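Local atomic coordinates of putative OMPA family lipoprotein (Burkholderia pseudomallei, PDB entry 4B5C), a protein that probably helps maintain outer-membrane integrity and takes part in outer-membrane invagination during cell division, as the Pal lipoprotein of the Tol-Pal system. Residues Q48-L51 with Q52-Q56. Numbering follows the deposited sequence.
Sequences QALL and QQHAQ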
loop_
_atom_site.group_PDB
_atom_site.type_symbol
_atom_site.label_atom_id
_atom_site.label_comp_id
_atom_site.label_asym_id
_atom_site.label_seq_id
_atom_site.Cartn_x
_atom_site.Cartn_y
_atom_site.Cartn_z
ATOM N N GLN A 48 0.627 11.687 -2.787
ATOM C CA GLN A 48 1.898 12.046 -3.410
ATOM C C GLN A 48 2.971 12.334 -2.362
ATOM O O GLN A 48 4.095 11.836 -2.456
ATOM C CB GLN A 48 1.723 13.253 -4.334
ATOM C CG GLN A 48 0.984 12.952 -5.630
ATOM C CD GLN A 48 0.804 14.186 -6.497
ATOM O OE1 GLN A 48 0.940 14.126 -7.720
ATOM N NE2 GLN A 48 0.498 15.313 -5.864
ATOM N N ALA A 49 2.617 13.138 -1.365
ATOM C CA ALA A 49 3.548 13.495 -0.300
ATOM C C ALA A 49 4.016 12.254 0.452
ATOM O O ALA A 49 5.207 12.094 0.734
ATOM C CB ALA A 49 2.906 14.486 0.657
ATOM N N LEU A 50 3.070 11.379 0.775
ATOM C CA LEU A 50 3.372 10.146 1.487
ATOM C C LEU A 50 4.357 9.289 0.703
ATOM O O LEU A 50 5.344 8.800 1.256
ATOM C CB LEU A 50 2.087 9.361 1.766
ATOM C CG LEU A 50 2.207 8.034 2.518
ATOM C CD1 LEU A 50 0.843 7.577 3.016
ATOM C CD2 LEU A 50 2.842 6.963 1.646
ATOM N N LEU A 51 4.084 9.105 -0.585
ATOM C CA LEU A 51 4.949 8.296 -1.437
ATOM C C LEU A 51 6.326 8.937 -1.621
ATOM O O LEU A 51 7.353 8.257 -1.560
ATOM C CB LEU A 51 4.285 8.044 -2.793
ATOM C CG LEU A 51 2.995 7.220 -2.757
ATOM C CD1 LEU A 51 2.316 7.229 -4.114
ATOM C CD2 LEU A 51 3.272 5.793 -2.301
ATOM N N GLN A 52 6.344 10.246 -1.845
ATOM C CA GLN A 52 7.598 10.972 -1.998
ATOM C C GLN A 52 8.483 10.799 -0.768
ATOM O O GLN A 52 9.671 10.497 -0.887
ATOM C CB GLN A 52 7.331 12.456 -2.263
ATOM C CG GLN A 52 6.809 12.751 -3.664
ATOM C CD GLN A 52 6.293 14.169 -3.799
ATOM O OE1 GLN A 52 6.006 14.832 -2.802
ATOM N NE2 GLN A 52 6.173 14.646 -5.034
ATOM N N GLN A 53 7.899 10.983 0.412
ATOM C CA GLN A 53 8.638 10.855 1.664
ATOM C C GLN A 53 9.234 9.463 1.828
ATOM O O GLN A 53 10.428 9.316 2.085
ATOM C CB GLN A 53 7.740 11.189 2.855
ATOM C CG GLN A 53 7.353 12.653 2.932
ATOM C CD GLN A 53 8.564 13.562 3.038
ATOM O OE1 GLN A 53 9.524 13.257 3.749
ATOM N NE2 GLN A 53 8.531 14.681 2.323
ATOM N N HIS A 54 8.397 8.442 1.680
ATOM C CA HIS A 54 8.863 7.063 1.754
ATOM C C HIS A 54 9.891 6.755 0.666
ATOM O O HIS A 54 10.814 5.969 0.883
ATOM C CB HIS A 54 7.688 6.086 1.674
ATOM C CG HIS A 54 6.962 5.903 2.971
ATOM N ND1 HIS A 54 7.315 4.939 3.890
ATOM C CD2 HIS A 54 5.902 6.559 3.501
ATOM C CE1 HIS A 54 6.504 5.009 4.932
ATOM N NE2 HIS A 54 5.639 5.983 4.720
ATOM N N ALA A 55 9.730 7.369 -0.503
ATOM C CA ALA A 55 10.701 7.201 -1.577
ATOM C C ALA A 55 12.051 7.758 -1.138
ATOM O O ALA A 55 13.086 7.119 -1.321
ATOM C CB ALA A 55 10.223 7.885 -2.852
ATOM N N GLN A 56 12.026 8.946 -0.542
ATOM C CA GLN A 56 13.241 9.594 -0.058
ATOM C C GLN A 56 13.937 8.757 1.012
ATOM O O GLN A 56 15.165 8.658 1.032
ATOM C CB GLN A 56 12.927 10.985 0.500
ATOM C CG GLN A 56 14.162 11.788 0.886
ATOM C CD GLN A 56 13.855 12.906 1.868
ATOM O OE1 GLN A 56 13.575 12.657 3.041
ATOM N NE2 GLN A 56 13.907 14.145 1.391
#
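L50 and H54, one turn apart on helix 48-60 of the OmpA-like domain, form the main side-chain contact between 48-51 and 52-56. CD2 of L50 comes within 3.6 Å of the ring carbon CD2 of H54, the two side chains meeting at a slant. The torsion of L50, with CG anti to the backbone N (chi1 -180°), brings the CD2 branch to the histidine. Just beside this touch, L50 O lies in the plane of the imidazole, at its edge, 3.2 Å from H54 CD2. The same oxygen accepts a nearly straight hydrogen bond from H54 N (3.1 Å, N-H...O 174°). Both ring nitrogens are occupied too: ND1 is hydrogen-bonded to the hydroxyl of Y136, on strand 131-136, and NE2 to K31 O, which together fix the ring's rotation and tie the helix to strand 131-136 and to the segment before strand 33-35.

L51, H54 and A55 make up the buried side. A55 N is bonded to L51 O (2.7 Å, N-H...O 148°), and A55 CB lies 3.2 Å from that L51 O. L51 packs on V92 and A95 of helix 78-98, while A55 reaches L96 of that helix and the loop residues L99 and V101.

Q48, A49 and Q52 are exposed to solvent, Q53 partly so. Q52 runs extended beyond CG back over the preceding turn, its OE1 3.8 Å from A49 CA. Here the regular alpha-helical bonds, Q52 N to Q48 O and Q53 N to A49 O, do the joining, and the CB and CG methylenes of Q52 and Q53 lie close to the carbonyl oxygens of the preceding turn: CG of Q53 sits 3.1 Å from A49 O.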